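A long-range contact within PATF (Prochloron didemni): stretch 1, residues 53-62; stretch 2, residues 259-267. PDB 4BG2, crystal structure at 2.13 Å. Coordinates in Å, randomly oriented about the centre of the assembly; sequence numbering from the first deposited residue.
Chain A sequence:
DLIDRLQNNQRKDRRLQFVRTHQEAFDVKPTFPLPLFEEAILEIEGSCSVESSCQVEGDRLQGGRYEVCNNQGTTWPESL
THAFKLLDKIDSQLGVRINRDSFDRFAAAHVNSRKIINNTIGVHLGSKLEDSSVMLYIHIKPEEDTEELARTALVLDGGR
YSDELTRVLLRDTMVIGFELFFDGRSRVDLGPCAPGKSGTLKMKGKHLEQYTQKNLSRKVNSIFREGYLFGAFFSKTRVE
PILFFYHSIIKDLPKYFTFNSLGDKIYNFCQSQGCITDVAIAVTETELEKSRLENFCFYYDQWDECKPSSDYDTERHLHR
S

Stretch 1, residues 53-62: SCQVEGDRLQ
Stretch 2 (259-267) FNSLGDKIY

No direct hydrogen bond joins the two stretches; one water does the polar work where the hairpin tip meets the helix start. Water 1 donates to G58 O and D59 OD1, both at 2.9 Å, and accepts from L262 N at 3.0 Å, so it occupies a free amide of the first helical turn. N260 ND2 comes within 2.7 Å of G58 O, but the angle is too poor for a hydrogen bond.

Stretch 1 is a hairpin: strand 53-57, a type II' turn from E57 to R60, then strand 60-62. Backbone pairs Q55-Q62 and E57-R60 are bonded in both directions: E57 N donates to R60 O at 2.8 Å, while R60 N to E57 O, Q55 N to Q62 O and Q62 N to Q55 O are each 2.9 Å. G58 (phi/psi 64/-113) takes a positive phi that by itself favours glycine; D59 follows at -103/12, chi1 m.

Helix 261-267 (phi/psi near -62/-42) runs at 161° to the first strand, 9.3 Å from it at closest axis approach, and at 38° to the second, 9.7 Å away. In register, C54 CA lies 7.8 Å from I266 CA, G58 CA 7.5 Å from N260 CA and D59 CA 6.7 Å from L262 CA. N260, chi1 p at psi -179, caps the helix: G263 N donates to N260 OD1 at 3.1 Å.

The apolar rule is alternation meeting helical period. C54 (m), V56 (t) and L61 (t, chi2 148°) point toward the helix, while S53, Q55 and E57 point away; L262 and I266, one turn apart, answer them. I266 (m, t) brings CD1 to 3.7 Å from C54 CB, 3.6 Å from V56 CG2 and 4.1 Å from L61 CD1. L262 (m, t), the most covered residue, sets CD1 3.8 Å from L61 CB and 3.5 Å from D59 C, packing on turn backbone as well as side chain.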

# COMPACT_ATOMS: atom_id res chain seq x y z
N SER A 53 -0.36 7.25 4.90
CA SER A 53 1.07 7.17 5.14
C SER A 53 1.79 8.49 4.87
O SER A 53 1.23 9.44 4.29
CB SER A 53 1.66 6.06 4.29
OG SER A 53 1.51 6.33 2.91
N CYS A 54 3.03 8.55 5.34
CA CYS A 54 3.93 9.65 5.08
C CYS A 54 5.22 9.09 4.55
O CYS A 54 5.83 8.21 5.18
CB CYS A 54 4.21 10.44 6.34
SG CYS A 54 2.74 11.23 7.01
N GLN A 55 5.62 9.55 3.38
CA GLN A 55 6.94 9.21 2.85
C GLN A 55 7.91 10.26 3.35
O GLN A 55 7.72 11.46 3.10
CB GLN A 55 6.94 9.18 1.33
CG GLN A 55 8.27 8.83 0.70
CD GLN A 55 8.10 8.48 -0.76
OE1 GLN A 55 7.89 9.37 -1.59
NE2 GLN A 55 8.18 7.20 -1.08
N VAL A 56 8.94 9.80 4.05
CA VAL A 56 9.94 10.69 4.60
C VAL A 56 11.25 10.57 3.83
O VAL A 56 11.73 9.47 3.55
CB VAL A 56 10.18 10.38 6.08
CG1 VAL A 56 11.30 11.24 6.63
CG2 VAL A 56 8.88 10.59 6.88
N GLU A 57 11.87 11.73 3.57
CA GLU A 57 13.14 11.77 2.86
C GLU A 57 14.01 12.85 3.50
O GLU A 57 13.92 14.03 3.15
CB GLU A 57 12.90 12.02 1.37
CG GLU A 57 13.76 11.17 0.46
CD GLU A 57 13.40 11.33 -1.01
OE1 GLU A 57 13.98 12.25 -1.64
OE2 GLU A 57 12.58 10.52 -1.53
N GLY A 58 14.79 12.44 4.49
CA GLY A 58 15.53 13.38 5.30
C GLY A 58 14.59 14.28 6.08
O GLY A 58 13.87 13.81 6.97
N ASP A 59 14.58 15.56 5.74
CA ASP A 59 13.66 16.50 6.38
C ASP A 59 12.46 16.87 5.49
O ASP A 59 11.72 17.78 5.81
CB ASP A 59 14.40 17.75 6.85
CG ASP A 59 15.27 17.48 8.08
OD1 ASP A 59 14.79 16.82 9.04
OD2 ASP A 59 16.43 17.90 8.10
N ARG A 60 12.27 16.13 4.40
CA ARG A 60 11.05 16.25 3.58
C ARG A 60 10.06 15.20 3.97
O ARG A 60 10.42 14.05 4.23
CB ARG A 60 11.34 16.09 2.09
CG ARG A 60 12.31 17.16 1.57
CD ARG A 60 12.28 17.26 0.05
NE ARG A 60 12.72 18.58 -0.41
CZ ARG A 60 11.95 19.66 -0.49
NH1 ARG A 60 10.68 19.63 -0.13
NH2 ARG A 60 12.47 20.81 -0.92
N LEU A 61 8.80 15.60 4.00
CA LEU A 61 7.69 14.74 4.31
C LEU A 61 6.60 14.91 3.26
O LEU A 61 6.18 16.02 3.01
CB LEU A 61 7.13 15.08 5.69
CG LEU A 61 6.04 14.16 6.23
CD1 LEU A 61 6.10 14.05 7.75
CD2 LEU A 61 4.65 14.64 5.79
N GLN A 62 6.16 13.81 2.68
CA GLN A 62 5.02 13.81 1.76
C GLN A 62 3.88 13.01 2.37
O GLN A 62 3.97 11.80 2.52
CB GLN A 62 5.45 13.23 0.42
CG GLN A 62 4.33 13.17 -0.59
CD GLN A 62 3.62 14.50 -0.75
OE1 GLN A 62 2.41 14.61 -0.47
NE2 GLN A 62 4.36 15.53 -1.17
N PHE A 259 14.09 6.55 14.48
CA PHE A 259 13.66 7.45 13.42
C PHE A 259 14.42 8.76 13.47
O PHE A 259 14.89 9.18 14.54
CB PHE A 259 12.17 7.78 13.56
CG PHE A 259 11.26 6.57 13.56
CD1 PHE A 259 11.00 5.88 12.39
CD2 PHE A 259 10.63 6.16 14.73
CE1 PHE A 259 10.14 4.78 12.39
CE2 PHE A 259 9.77 5.07 14.74
CZ PHE A 259 9.53 4.38 13.56
N ASN A 260 14.52 9.42 12.32
CA ASN A 260 14.87 10.82 12.30
C ASN A 260 13.72 11.61 12.94
O ASN A 260 12.75 11.03 13.40
CB ASN A 260 15.21 11.29 10.88
CG ASN A 260 14.00 11.29 9.94
OD1 ASN A 260 12.89 10.98 10.35
ND2 ASN A 260 14.23 11.71 8.70
N SER A 261 13.84 12.93 13.01
CA SER A 261 12.87 13.74 13.72
C SER A 261 11.44 13.63 13.15
O SER A 261 10.46 13.52 13.90
CB SER A 261 13.32 15.19 13.69
OG SER A 261 12.28 16.03 14.11
N LEU A 262 11.34 13.65 11.83
CA LEU A 262 10.04 13.49 11.18
C LEU A 262 9.36 12.16 11.51
O LEU A 262 8.14 12.11 11.64
CB LEU A 262 10.18 13.67 9.68
CG LEU A 262 10.26 15.11 9.16
CD1 LEU A 262 10.43 15.10 7.66
CD2 LEU A 262 9.03 15.90 9.58
N GLY A 263 10.13 11.08 11.65
CA GLY A 263 9.58 9.78 12.01
C GLY A 263 9.03 9.78 13.43
O GLY A 263 8.01 9.16 13.72
N ASP A 264 9.72 10.48 14.32
CA ASP A 264 9.24 10.65 15.70
C ASP A 264 7.93 11.42 15.72
O ASP A 264 7.03 11.09 16.49
CB ASP A 264 10.29 11.38 16.54
CG ASP A 264 11.54 10.54 16.76
OD1 ASP A 264 11.47 9.31 16.60
OD2 ASP A 264 12.60 11.12 17.13
N LYS A 265 7.81 12.44 14.88
CA LYS A 265 6.55 13.18 14.78
C LYS A 265 5.40 12.29 14.31
O LYS A 265 4.30 12.32 14.88
CB LYS A 265 6.69 14.37 13.85
CG LYS A 265 5.35 14.98 13.44
CD LYS A 265 5.56 16.28 12.68
CE LYS A 265 4.23 16.84 12.21
NZ LYS A 265 4.41 18.30 11.93
N ILE A 266 5.65 11.49 13.28
CA ILE A 266 4.63 10.57 12.79
C ILE A 266 4.28 9.57 13.88
O ILE A 266 3.11 9.24 14.09
CB ILE A 266 5.06 9.80 11.52
CG1 ILE A 266 5.32 10.76 10.37
CG2 ILE A 266 4.00 8.79 11.10
CD1 ILE A 266 6.30 10.22 9.33
N TYR A 267 5.31 9.08 14.58
CA TYR A 267 5.10 8.09 15.63
C TYR A 267 4.22 8.63 16.75
O TYR A 267 3.29 7.97 17.19
CB TYR A 267 6.44 7.63 16.20
CG TYR A 267 6.25 6.72 17.37
CD1 TYR A 267 5.76 5.44 17.20
CD2 TYR A 267 6.54 7.15 18.66
CE1 TYR A 267 5.58 4.59 18.28
CE2 TYR A 267 6.35 6.32 19.75
CZ TYR A 267 5.87 5.04 19.54
OH TYR A 267 5.69 4.20 20.60
O HOH W 1 13.40 14.40 9.74